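Local coordinates for putative aminotransferase (Actinomadura melliaura, PDB 4ZWV), which probably acts as a pyridoxal phosphate-dependent sugar aminotransferase in making the aminopentose of the indolocarbazole AT2433, at residues A106-D111 with E281-S286; D114-I119 with A142-R147; C182-Q187 with G197-L202. All blocks are in the same frame, centred on the assembly; numbering follows the deposited sequence. Where two conformers were deposited one is given.

The contacts run from surface to core. Contact 3 is wholly buried: two antiparallel strands of the seven-stranded sheet pair through backbone hydrogen bonds and meet the cofactor site. Contacts 1 and 2 are both partly buried. Contact 2 lies further out and away from that site, where helices 112-118 and 138-152 pack through a surface salt bridge above an apolar layer. Contact 1 joins loops, tying the large sheet domain to the small antiparallel sheet with an arginine, a water between backbone groups and a leucine pair. Segment 106-111 runs into helix 112-118, and contacts 1 and 2 touch there, Met110 SE lying 4.0 Å from Leu115 CD2; contact 3 touches neither.

Contact 1 (A106-D111 with E281-S286)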
ATOM      1  N   ALA A 106      20.606 -27.551   3.138  1.00 17.59           N
ATOM      2  CA  ALA A 106      21.680 -27.166   4.054  1.00 19.91           C
ATOM      3  C   ALA A 106      21.596 -25.717   4.529  1.00 21.41           C
ATOM      4  O   ALA A 106      22.197 -25.364   5.545  1.00 23.41           O
ATOM      5  CB  ALA A 106      23.038 -27.415   3.397  1.00 20.52           C
ATOM      6  N   THR A 107      20.851 -24.882   3.807  1.00 19.57           N
ATOM      7  CA  THR A 107      20.776 -23.455   4.126  1.00 19.22           C
ATOM      8  C   THR A 107      19.359 -22.917   4.307  1.00 16.75           C
ATOM      9  O   THR A 107      19.172 -21.849   4.886  1.00 18.26           O
ATOM     10  CB  THR A 107      21.434 -22.600   3.021  1.00 21.12           C
ATOM     11  OG1 THR A 107      20.723 -22.779   1.790  1.00 21.09           O
ATOM     12  CG2 THR A 107      22.894 -22.989   2.825  1.00 27.40           C
ATOM     13  N   LEU A 108      18.379 -23.657   3.786  1.00 15.17           N
ATOM     14  CA  LEU A 108      16.986 -23.216   3.677  1.00 13.18           C
ATOM     15  C   LEU A 108      16.842 -21.941   2.843  1.00 14.51           C
ATOM     16  O   LEU A 108      15.888 -21.183   3.017  1.00 16.58           O
ATOM     17  CB  LEU A 108      16.348 -23.020   5.058  1.00 16.27           C
ATOM     18  CG  LEU A 108      16.379 -24.269   5.954  1.00 17.30           C
ATOM     19  CD1 LEU A 108      15.532 -24.049   7.222  1.00 16.67           C
ATOM     20  CD2 LEU A 108      15.935 -25.531   5.215  1.00 19.76           C
ATOM     21  N   THR A 109      17.780 -21.704   1.934  1.00 14.11           N
ATOM     22  CA  THR A 109      17.596 -20.648   0.952  1.00 12.27           C
ATOM     23  C   THR A 109      17.606 -21.271  -0.436  1.00 11.28           C
ATOM     24  O   THR A 109      17.854 -22.469  -0.579  1.00 14.22           O
ATOM     25  CB  THR A 109      18.667 -19.559   1.053  1.00 19.20           C
ATOM     26  OG1 THR A 109      19.952 -20.158   0.903  1.00 20.07           O
ATOM     27  CG2 THR A 109      18.601 -18.877   2.415  1.00 20.59           C
HETATM   28  N   MSE A 110      17.314 -20.462  -1.449  1.00 12.95           N
HETATM   29  CA  MSE A 110      17.167 -20.953  -2.820  1.00 13.12           C
HETATM   30  C   MSE A 110      18.314 -21.852  -3.284  1.00 12.11           C
HETATM   31  O   MSE A 110      19.486 -21.525  -3.114  1.00 14.42           O
HETATM   32  CB  MSE A 110      17.043 -19.775  -3.780  1.00 13.72           C
HETATM   33  CG  MSE A 110      16.803 -20.201  -5.215  1.00 13.51           C
HETATM   34 SE   MSE A 110      16.690 -18.686  -6.438  0.53 16.17          SE
HETATM   35  CE  MSE A 110      14.870 -18.113  -6.106  1.00 11.31           C
ATOM     36  N   ASP A 111      17.953 -22.988  -3.877  1.00 11.85           N
ATOM     37  CA  ASP A 111      18.899 -23.916  -4.481  1.00 13.88           C
ATOM     38  C   ASP A 111      19.371 -23.308  -5.801  1.00 14.66           C
ATOM     39  O   ASP A 111      18.621 -23.265  -6.773  1.00 13.14           O
ATOM     40  CB  ASP A 111      18.219 -25.284  -4.678  1.00 12.93           C
ATOM     41  CG  ASP A 111      19.106 -26.324  -5.361  1.00 20.49           C
ATOM     42  OD1 ASP A 111      20.071 -25.976  -6.067  1.00 19.36           O
ATOM     43  OD2 ASP A 111      18.811 -27.525  -5.196  1.00 28.67           O
ATOM     44  N   GLU A 281      19.219 -31.246  14.048  1.00 17.60           N
ATOM     45  CA  GLU A 281      20.277 -30.903  13.112  1.00 18.08           C
ATOM     46  C   GLU A 281      20.360 -29.389  12.968  1.00 18.73           C
ATOM     47  O   GLU A 281      19.353 -28.727  12.736  1.00 18.08           O
ATOM     48  CB  GLU A 281      20.025 -31.571  11.759  1.00 25.95           C
ATOM     49  CG  GLU A 281      21.160 -31.422  10.762  1.00 35.72           C
ATOM     50  CD  GLU A 281      20.887 -32.159   9.465  1.00 43.12           C
ATOM     51  OE1 GLU A 281      19.705 -32.452   9.185  1.00 43.72           O
ATOM     52  OE2 GLU A 281      21.852 -32.441   8.724  1.00 50.75           O
ATOM     53  N   LEU A 282      21.559 -28.844  13.141  1.00 20.41           N
ATOM     54  CA  LEU A 282      21.785 -27.416  12.963  1.00 18.82           C
ATOM     55  C   LEU A 282      22.046 -27.075  11.498  1.00 18.17           C
ATOM     56  O   LEU A 282      22.432 -27.940  10.709  1.00 21.61           O
ATOM     57  CB  LEU A 282      22.977 -26.963  13.810  1.00 20.20           C
ATOM     58  CG  LEU A 282      22.898 -27.187  15.323  1.00 22.00           C
ATOM     59  CD1 LEU A 282      24.196 -26.756  15.979  1.00 28.57           C
ATOM     60  CD2 LEU A 282      21.727 -26.427  15.922  1.00 23.89           C
ATOM     61  N   LEU A 283      21.802 -25.820  11.132  0.62 16.73           N
ATOM     62  CA  LEU A 283      22.176 -25.338   9.809  0.62 17.83           C
ATOM     63  C   LEU A 283      23.613 -24.812   9.858  0.62 21.58           C
ATOM     64  O   LEU A 283      23.963 -24.032  10.741  0.62 26.69           O
ATOM     65  CB  LEU A 283      21.209 -24.250   9.339  0.62 16.94           C
ATOM     66  CG  LEU A 283      19.814 -24.777   8.996  0.62 20.19           C
ATOM     67  CD1 LEU A 283      18.839 -23.642   8.808  0.62 25.28           C
ATOM     68  CD2 LEU A 283      19.868 -25.652   7.749  0.62 20.87           C
ATOM     69  N   GLN A 284      24.441 -25.241   8.914  1.00 27.63           N
ATOM     70  CA  GLN A 284      25.829 -24.782   8.853  1.00 30.35           C
ATOM     71  C   GLN A 284      25.932 -23.503   8.021  1.00 25.24           C
ATOM     72  O   GLN A 284      25.628 -23.511   6.834  1.00 33.13           O
ATOM     73  CB  GLN A 284      26.735 -25.873   8.271  1.00 36.87           C
ATOM     74  CG  GLN A 284      26.772 -27.165   9.082  1.00 44.34           C
ATOM     75  CD  GLN A 284      27.375 -26.976  10.459  1.00 53.21           C
ATOM     76  OE1 GLN A 284      26.747 -27.282  11.475  1.00 57.08           O
ATOM     77  NE2 GLN A 284      28.603 -26.466  10.501  1.00 54.14           N
ATOM     78  N   ARG A 285      26.353 -22.410   8.651  1.00 22.73           N
ATOM     79  CA  ARG A 285      26.421 -21.110   7.979  1.00 20.48           C
ATOM     80  C   ARG A 285      27.855 -20.781   7.572  1.00 20.39           C
ATOM     81  O   ARG A 285      28.796 -21.111   8.277  1.00 24.70           O
ATOM     82  CB  ARG A 285      25.867 -20.004   8.873  1.00 21.94           C
ATOM     83  CG  ARG A 285      24.482 -20.284   9.444  1.00 20.09           C
ATOM     84  CD  ARG A 285      23.482 -20.597   8.355  1.00 19.74           C
ATOM     85  NE  ARG A 285      22.117 -20.520   8.868  1.00 18.57           N
ATOM     86  CZ  ARG A 285      21.034 -20.696   8.123  1.00 23.95           C
ATOM     87  NH1 ARG A 285      21.158 -20.960   6.831  1.00 20.41           N
ATOM     88  NH2 ARG A 285      19.833 -20.596   8.673  1.00 24.78           N
ATOM     89  N   SER A 286      28.006 -20.123   6.430  1.00 17.22           N
ATOM     90  CA  SER A 286      29.330 -19.819   5.892  1.00 18.37           C
ATOM     91  C   SER A 286      29.955 -18.606   6.568  1.00 18.35           C
ATOM     92  O   SER A 286      29.259 -17.635   6.859  1.00 18.34           O
ATOM     93  CB  SER A 286      29.229 -19.582   4.388  1.00 21.75           C
ATOM     94  OG  SER A 286      30.483 -19.189   3.860  1.00 28.12           O
TER
HETATM   95  O   HOH W   1      23.671 -26.930   6.996  1.00 26.28           O
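Arg285 reaches across to the backbone of Thr107 and so joins the two domains of a fold type I aminotransferase: the loop ahead of helix 112-118 in the large domain, and the chain leaving strand 280-282 at the edge of a small antiparallel sheet. Its NH1 donates to Thr107 O at 2.9 Å in a nearly straight bond (159° at the hydrogen), and the oxygen lies at the guanidinium edge, near the plane. A water makes a second bridge, donating to Ala106 O at 2.6 Å and accepting from Gln284 N at 2.7 Å. Behind these, Leu108 and Leu283 cross at about a right angle, CD1 to CD1 at 3.7 Å; Leu283 has two conformers, so this contact is less certain. The Arg285 chain is bent at chi2 (-55°), and its guanidinium lies with one face over Leu283 CB, 3.7 Å from the plane. Tyr134 adds a cation-pi contact to the same group. A leucine in place of Arg285 would probably leave Thr107 O without this donor and Tyr134 without its cation. On the loop itself, Thr107 OG1 hydrogen-bonds Thr109 OG1 at 2.9 Å, and either hydroxyl could donate.

Contact 2 (D114-I119 with A142-R147); sequences DLERKI and AGILDR
Glu116 carries CG anti to its backbone N (chi1 -177°) and stays extended beyond it, reaching the neighbouring helix, while Arg147 bends at chi3 (-69°), which places NE within reach of the carboxylate. The two side chains cross at about a right angle. Arg147 grips side-on: NE donates to Glu116 OE2 at 2.9 Å, on the syn lone pair, and NH2 donates to Glu116 OE1 at 3.2 Å, from well out of the carboxylate plane. That difference goes with a 33° twist between carboxylate and guanidinium. One guanidinium face has Gly143 O over it, 3.3 Å above the plane and offset toward the rim.

Beneath the ion pair lies Ile144. Its CG1 is 3.6 Å from Glu116 OE1, and its CG2 meets Ile119 CD1 at 3.7 Å; Leu145 CD2 is a looser neighbour of Ile119 CD1. A water donates both to Glu116 OE2 and to Ile144 O, tying the acid to the backbone of the other helix as well as to its arginine.

Helices 112-118 and 138-152 flank strand 123-129 in chain order and pack side by side on the large sheet. Leu115 and Leu145 both reach Ile126 of that strand, and Leu115 and Ile119 also touch Leu78 of strand 76-79. On the far side of helix 112-118, Asp114 makes its own network with Arg117 and Lys118, and its OD2 also accepts from Asp102 N.

The contact is thus layered, isoleucine and leucine toward the sheet and charge toward the outside. With two donors from Arg147 and one from water, the Glu116 carboxylate is likely to remain ionised and fixed in rotation.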
ATOM      1  N   ASP A 114      19.326 -25.528  -8.944  1.00 14.40           N
ATOM      2  CA  ASP A 114      17.984 -25.634  -9.504  1.00 13.31           C
ATOM      3  C   ASP A 114      17.628 -24.344 -10.235  1.00 14.93           C
ATOM      4  O   ASP A 114      17.019 -24.381 -11.298  1.00 15.40           O
ATOM      5  CB  ASP A 114      16.964 -25.939  -8.402  1.00 13.73           C
ATOM      6  CG  ASP A 114      15.627 -26.405  -8.952  1.00 15.70           C
ATOM      7  OD1 ASP A 114      15.621 -27.300  -9.832  1.00 19.14           O
ATOM      8  OD2 ASP A 114      14.583 -25.885  -8.504  1.00 14.59           O
ATOM      9  N   LEU A 115      18.033 -23.210  -9.673  1.00 12.08           N
ATOM     10  CA  LEU A 115      17.828 -21.932 -10.340  1.00 12.93           C
ATOM     11  C   LEU A 115      18.425 -21.939 -11.741  1.00 14.80           C
ATOM     12  O   LEU A 115      17.747 -21.608 -12.717  1.00 14.17           O
ATOM     13  CB  LEU A 115      18.437 -20.790  -9.532  1.00 13.70           C
ATOM     14  CG  LEU A 115      18.408 -19.458 -10.292  1.00 12.57           C
ATOM     15  CD1 LEU A 115      16.978 -18.974 -10.512  1.00 14.04           C
ATOM     16  CD2 LEU A 115      19.221 -18.420  -9.551  1.00 13.14           C
ATOM     17  N   GLU A 116      19.686 -22.341 -11.846  1.00 13.63           N
ATOM     18  CA  GLU A 116      20.345 -22.286 -13.143  1.00 14.46           C
ATOM     19  C   GLU A 116      19.651 -23.201 -14.160  1.00 16.19           C
ATOM     20  O   GLU A 116      19.505 -22.836 -15.334  1.00 17.51           O
ATOM     21  CB  GLU A 116      21.828 -22.636 -13.027  1.00 17.16           C
ATOM     22  CG  GLU A 116      22.523 -22.510 -14.382  1.00 17.02           C
ATOM     23  CD  GLU A 116      24.020 -22.295 -14.295  1.00 25.19           C
ATOM     24  OE1 GLU A 116      24.622 -22.588 -13.240  1.00 24.74           O
ATOM     25  OE2 GLU A 116      24.596 -21.839 -15.310  1.00 26.66           O
ATOM     26  N   ARG A 117      19.176 -24.360 -13.707  1.00 14.13           N
ATOM     27  CA  ARG A 117      18.462 -25.273 -14.599  1.00 15.56           C
ATOM     28  C   ARG A 117      17.128 -24.702 -15.085  1.00 15.26           C
ATOM     29  O   ARG A 117      16.626 -25.100 -16.142  1.00 19.02           O
ATOM     30  CB  ARG A 117      18.208 -26.613 -13.906  1.00 17.33           C
ATOM     31  CG  ARG A 117      19.457 -27.450 -13.687  1.00 23.25           C
ATOM     32  CD  ARG A 117      19.094 -28.857 -13.228  1.00 26.71           C
ATOM     33  NE  ARG A 117      18.307 -28.860 -12.001  1.00 24.68           N
ATOM     34  CZ  ARG A 117      18.807 -29.080 -10.787  1.00 25.59           C
ATOM     35  NH1 ARG A 117      20.105 -29.325 -10.620  1.00 25.51           N
ATOM     36  NH2 ARG A 117      18.000 -29.067  -9.739  1.00 22.40           N
ATOM     37  N   LYS A 118      16.550 -23.774 -14.325  1.00 13.38           N
ATOM     38  CA  LYS A 118      15.198 -23.313 -14.640  1.00 12.10           C
ATOM     39  C   LYS A 118      15.133 -21.969 -15.362  1.00 13.57           C
ATOM     40  O   LYS A 118      14.067 -21.551 -15.804  1.00 16.18           O
ATOM     41  CB  LYS A 118      14.367 -23.272 -13.361  1.00 13.19           C
ATOM     42  CG  LYS A 118      13.964 -24.676 -12.921  1.00 15.34           C
ATOM     43  CD  LYS A 118      13.307 -24.684 -11.559  1.00 12.54           C
ATOM     44  CE  LYS A 118      12.695 -26.051 -11.287  1.00 15.11           C
ATOM     45  NZ  LYS A 118      12.265 -26.194  -9.867  1.00 13.43           N
ATOM     46  N   ILE A 119      16.264 -21.287 -15.484  1.00 15.09           N
ATOM     47  CA  ILE A 119      16.294 -20.080 -16.310  1.00 12.31           C
ATOM     48  C   ILE A 119      15.995 -20.487 -17.754  1.00 12.69           C
ATOM     49  O   ILE A 119      16.537 -21.473 -18.263  1.00 15.77           O
ATOM     50  CB  ILE A 119      17.644 -19.364 -16.205  1.00 13.51           C
ATOM     51  CG1 ILE A 119      17.813 -18.796 -14.804  1.00 13.91           C
ATOM     52  CG2 ILE A 119      17.765 -18.257 -17.256  1.00 16.89           C
ATOM     53  CD1 ILE A 119      19.197 -18.237 -14.536  1.00 17.45           C
ATOM     54  N   ALA A 142      25.481 -14.072  -9.519  1.00 12.86           N
ATOM     55  CA  ALA A 142      25.944 -13.211 -10.612  1.00 13.18           C
ATOM     56  C   ALA A 142      26.600 -14.023 -11.739  1.00 14.82           C
ATOM     57  O   ALA A 142      26.413 -13.714 -12.915  1.00 14.50           O
ATOM     58  CB  ALA A 142      26.912 -12.151 -10.087  1.00 13.72           C
ATOM     59  N   GLY A 143      27.359 -15.061 -11.390  1.00 12.92           N
ATOM     60  CA  GLY A 143      27.963 -15.926 -12.393  1.00 13.20           C
ATOM     61  C   GLY A 143      26.932 -16.693 -13.213  1.00 15.08           C
ATOM     62  O   GLY A 143      27.075 -16.867 -14.430  1.00 13.90           O
ATOM     63  N   ILE A 144      25.887 -17.156 -12.539  1.00 14.85           N
ATOM     64  CA  ILE A 144      24.783 -17.828 -13.208  1.00 13.32           C
ATOM     65  C   ILE A 144      24.152 -16.902 -14.244  1.00 13.55           C
ATOM     66  O   ILE A 144      23.874 -17.322 -15.374  1.00 15.65           O
ATOM     67  CB  ILE A 144      23.733 -18.293 -12.186  1.00 13.76           C
ATOM     68  CG1 ILE A 144      24.302 -19.470 -11.391  1.00 14.98           C
ATOM     69  CG2 ILE A 144      22.430 -18.685 -12.889  1.00 15.56           C
ATOM     70  CD1 ILE A 144      23.510 -19.816 -10.134  1.00 16.07           C
ATOM     71  N   LEU A 145      23.966 -15.647 -13.863  1.00 13.55           N
ATOM     72  CA  LEU A 145      23.383 -14.654 -14.760  1.00 13.85           C
ATOM     73  C   LEU A 145      24.332 -14.282 -15.894  1.00 15.91           C
ATOM     74  O   LEU A 145      23.876 -13.994 -17.006  1.00 15.87           O
ATOM     75  CB  LEU A 145      22.974 -13.422 -13.976  1.00 13.56           C
ATOM     76  CG  LEU A 145      21.727 -13.699 -13.142  1.00 23.20           C
ATOM     77  CD1 LEU A 145      21.442 -12.476 -12.353  1.00 29.54           C
ATOM     78  CD2 LEU A 145      20.544 -14.063 -14.038  1.00 28.12           C
ATOM     79  N   ASP A 146      25.639 -14.275 -15.625  1.00 12.95           N
ATOM     80  CA  ASP A 146      26.613 -14.074 -16.693  1.00 13.37           C
ATOM     81  C   ASP A 146      26.421 -15.118 -17.791  1.00 15.51           C
ATOM     82  O   ASP A 146      26.411 -14.796 -18.985  1.00 17.33           O
ATOM     83  CB  ASP A 146      28.058 -14.164 -16.177  1.00 16.09           C
ATOM     84  CG  ASP A 146      28.446 -13.006 -15.272  1.00 19.71           C
ATOM     85  OD1 ASP A 146      27.766 -11.961 -15.270  1.00 17.80           O
ATOM     86  OD2 ASP A 146      29.480 -13.138 -14.572  1.00 21.21           O
ATOM     87  N   ARG A 147      26.295 -16.378 -17.382  1.00 15.42           N
ATOM     88  CA  ARG A 147      26.127 -17.470 -18.333  1.00 15.73           C
ATOM     89  C   ARG A 147      24.769 -17.399 -19.026  1.00 13.21           C
ATOM     90  O   ARG A 147      24.670 -17.721 -20.211  1.00 18.01           O
ATOM     91  CB  ARG A 147      26.313 -18.823 -17.635  1.00 19.19           C
ATOM     92  CG  ARG A 147      27.746 -19.056 -17.159  1.00 20.34           C
ATOM     93  CD  ARG A 147      27.975 -20.457 -16.588  1.00 19.83           C
ATOM     94  NE  ARG A 147      27.282 -20.678 -15.318  1.00 20.18           N
ATOM     95  CZ  ARG A 147      27.735 -20.273 -14.130  1.00 19.94           C
ATOM     96  NH1 ARG A 147      28.875 -19.594 -14.036  1.00 20.38           N
ATOM     97  NH2 ARG A 147      27.040 -20.534 -13.034  1.00 21.45           N
TER
HETATM   98  O   HOH W   2      23.008 -19.780 -16.501  1.00 22.92           O

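Contact 3 (C182-Q187 with G197-L202)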
ATOM      1  N   CYS A 182      17.317  -4.067  -4.093  1.00  9.10           N
ATOM      2  CA  CYS A 182      17.064  -4.708  -2.804  1.00  9.17           C
ATOM      3  C   CYS A 182      15.853  -4.095  -2.161  1.00  9.38           C
ATOM      4  O   CYS A 182      15.638  -2.890  -2.284  1.00  8.60           O
ATOM      5  CB  CYS A 182      18.233  -4.534  -1.852  1.00  7.06           C
ATOM      6  SG  CYS A 182      19.697  -5.391  -2.386  1.00 10.90           S
ATOM      7  N   VAL A 183      15.070  -4.914  -1.473  1.00  7.88           N
ATOM      8  CA  VAL A 183      13.928  -4.391  -0.717  1.00  7.12           C
ATOM      9  C   VAL A 183      14.029  -4.789   0.743  1.00  9.73           C
ATOM     10  O   VAL A 183      14.055  -5.974   1.078  1.00 11.03           O
ATOM     11  CB  VAL A 183      12.563  -4.874  -1.266  1.00  8.30           C
ATOM     12  CG1 VAL A 183      11.418  -4.235  -0.442  1.00  9.17           C
ATOM     13  CG2 VAL A 183      12.423  -4.528  -2.753  1.00 10.12           C
ATOM     14  N   PHE A 184      14.119  -3.782   1.605  1.00  8.18           N
ATOM     15  CA  PHE A 184      14.088  -3.992   3.046  1.00  8.38           C
ATOM     16  C   PHE A 184      12.684  -3.747   3.584  1.00  7.68           C
ATOM     17  O   PHE A 184      11.924  -2.992   2.992  1.00  8.85           O
ATOM     18  CB  PHE A 184      15.079  -3.058   3.734  1.00  8.22           C
ATOM     19  CG  PHE A 184      16.510  -3.328   3.368  1.00  8.84           C
ATOM     20  CD1 PHE A 184      17.095  -2.688   2.282  1.00 10.91           C
ATOM     21  CD2 PHE A 184      17.262  -4.229   4.104  1.00  9.76           C
ATOM     22  CE1 PHE A 184      18.425  -2.934   1.939  1.00 10.53           C
ATOM     23  CE2 PHE A 184      18.595  -4.484   3.769  1.00 10.99           C
ATOM     24  CZ  PHE A 184      19.178  -3.834   2.691  1.00 10.55           C
ATOM     25  N   SER A 185      12.348  -4.411   4.687  1.00  8.26           N
ATOM     26  CA  SER A 185      11.059  -4.222   5.351  1.00  7.38           C
ATOM     27  C   SER A 185      11.234  -3.611   6.728  1.00  8.87           C
ATOM     28  O   SER A 185      12.103  -4.053   7.497  1.00  9.71           O
ATOM     29  CB  SER A 185      10.316  -5.547   5.506  1.00  9.24           C
ATOM     30  OG  SER A 185       9.190  -5.369   6.373  1.00  9.47           O
ATOM     31  N   PHE A 186      10.380  -2.628   7.032  1.00  7.98           N
ATOM     32  CA  PHE A 186      10.337  -2.033   8.365  1.00  9.72           C
ATOM     33  C   PHE A 186       8.976  -2.288   9.013  1.00  8.32           C
ATOM     34  O   PHE A 186       8.481  -1.493   9.821  1.00  8.77           O
ATOM     35  CB  PHE A 186      10.643  -0.532   8.292  1.00  9.05           C
ATOM     36  CG  PHE A 186      11.907  -0.208   7.538  1.00  7.55           C
ATOM     37  CD1 PHE A 186      13.076  -0.937   7.752  1.00  9.26           C
ATOM     38  CD2 PHE A 186      11.919   0.815   6.607  1.00  9.16           C
ATOM     39  CE1 PHE A 186      14.239  -0.630   7.047  1.00 11.05           C
ATOM     40  CE2 PHE A 186      13.066   1.118   5.901  1.00  9.97           C
ATOM     41  CZ  PHE A 186      14.235   0.389   6.123  1.00 10.98           C
ATOM     42  N   GLN A 187       8.381  -3.423   8.667  1.00  8.86           N
ATOM     43  CA  GLN A 187       7.156  -3.878   9.328  1.00  9.71           C
ATOM     44  C   GLN A 187       7.404  -4.065  10.832  1.00  9.48           C
ATOM     45  O   GLN A 187       8.548  -4.253  11.259  1.00 10.10           O
ATOM     46  CB  GLN A 187       6.682  -5.180   8.684  1.00 10.06           C
ATOM     47  CG  GLN A 187       5.266  -5.591   9.051  1.00 11.20           C
ATOM     48  CD  GLN A 187       5.196  -6.471  10.281  1.00 15.35           C
ATOM     49  OE1 GLN A 187       6.187  -7.089  10.677  1.00 18.59           O
ATOM     50  NE2 GLN A 187       4.024  -6.525  10.897  1.00 21.87           N
ATOM     51  N   GLY A 197       6.693   0.106   6.771  1.00  8.72           N
ATOM     52  CA  GLY A 197       7.583   0.844   5.901  1.00  8.96           C
ATOM     53  C   GLY A 197       8.506  -0.114   5.200  1.00  7.96           C
ATOM     54  O   GLY A 197       8.538  -1.305   5.503  1.00  9.64           O
ATOM     55  N   GLY A 198       9.253   0.413   4.246  1.00  7.83           N
ATOM     56  CA  GLY A 198      10.273  -0.374   3.580  1.00  7.42           C
ATOM     57  C   GLY A 198      11.239   0.527   2.861  1.00  7.68           C
ATOM     58  O   GLY A 198      11.106   1.755   2.873  1.00  8.66           O
ATOM     59  N   LEU A 199      12.226  -0.093   2.224  1.00  8.92           N
ATOM     60  CA  LEU A 199      13.242   0.658   1.502  1.00  9.05           C
ATOM     61  C   LEU A 199      13.611  -0.109   0.256  1.00 10.21           C
ATOM     62  O   LEU A 199      13.983  -1.282   0.334  1.00 12.03           O
ATOM     63  CB  LEU A 199      14.487   0.875   2.375  1.00  9.28           C
ATOM     64  CG  LEU A 199      15.493   1.869   1.804  1.00  9.76           C
ATOM     65  CD1 LEU A 199      14.975   3.303   1.956  1.00 10.72           C
ATOM     66  CD2 LEU A 199      16.849   1.696   2.510  1.00 11.44           C
ATOM     67  N   LEU A 200      13.500   0.547  -0.890  1.00  7.94           N
ATOM     68  CA  LEU A 200      13.992  -0.002  -2.148  1.00  8.07           C
ATOM     69  C   LEU A 200      15.328   0.641  -2.456  1.00 10.56           C
ATOM     70  O   LEU A 200      15.425   1.872  -2.511  1.00 10.32           O
ATOM     71  CB  LEU A 200      12.994   0.269  -3.271  1.00  7.30           C
ATOM     72  CG  LEU A 200      13.467  -0.058  -4.685  1.00  8.28           C
ATOM     73  CD1 LEU A 200      13.735  -1.565  -4.828  1.00 10.85           C
ATOM     74  CD2 LEU A 200      12.393   0.388  -5.664  1.00 11.55           C
ATOM     75  N   THR A 201      16.369  -0.168  -2.617  1.00  9.19           N
ATOM     76  CA  THR A 201      17.664   0.389  -3.003  1.00  8.68           C
ATOM     77  C   THR A 201      17.932   0.022  -4.450  1.00 10.21           C
ATOM     78  O   THR A 201      17.539  -1.055  -4.904  1.00 10.30           O
ATOM     79  CB  THR A 201      18.820  -0.095  -2.101  1.00 12.87           C
ATOM     80  OG1 THR A 201      19.128  -1.468  -2.379  1.00 15.11           O
ATOM     81  CG2 THR A 201      18.474   0.065  -0.626  1.00 15.55           C
ATOM     82  N   LEU A 202      18.583   0.938  -5.168  1.00 10.05           N
ATOM     83  CA  LEU A 202      18.839   0.775  -6.595  1.00  9.83           C
ATOM     84  C   LEU A 202      20.325   0.758  -6.883  1.00 10.80           C
ATOM     85  O   LEU A 202      21.101   1.450  -6.223  1.00 12.44           O
ATOM     86  CB  LEU A 202      18.189   1.899  -7.414  1.00 11.14           C
ATOM     87  CG  LEU A 202      16.667   2.065  -7.390  1.00  9.46           C
ATOM     88  CD1 LEU A 202      15.954   0.741  -7.592  1.00 10.85           C
ATOM     89  CD2 LEU A 202      16.201   2.748  -6.096  1.00 12.03           C
TER
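Phe184 and Leu199 face each other as a hydrogen-bonded pair of antiparallel strands, the inner pairing of 181-185 with 198-201 in the seven-stranded sheet of the large domain. Phe184 N donates to Leu199 O at 2.8 Å and Leu199 N returns a bond to Phe184 O; Cys182 and Thr201 likewise exchange two. Beyond the strand, Phe186 N reaches Gly197 O at 2.7 Å from above the carbonyl plane.

The face bearing Cys182, Phe184, Leu199 and Thr201 is the tightly filled one. Thr201 OG1 sits 3.2 Å from Cys182 CB, and Thr201 CG2 meets the edge of the Phe184 ring at CE1, 3.9 Å away. Chi1 of Phe186 (-51°) sets CG anti to the carbonyl carbon; the ring comes obliquely to the Gly197-Gly198 backbone, with CD2 near Gly198 N and CZ 3.8 Å from Leu199 CB. Leu42 and Leu46 of helix 33-46 pack on Phe184, Phe186 and Leu199.

The other face is sparser between the strands, though it is no solvent side, since every touching residue is buried. Val183 CG2 and Leu200 CD1 meet at 3.8 Å, and opposite Ser185 stands Gly198, where a CB would run into Phe184 O.

Ser185 OG accepts from Gln187 N (3.1 Å) in an ST turn and hydrogen-bonds phosphate oxygen OP1 of the pyridoxal phosphate-lysine at position 190, so strand pairing and turn together are likely to fix a hydroxyl that hydrogen-bonds the cofactor phosphate.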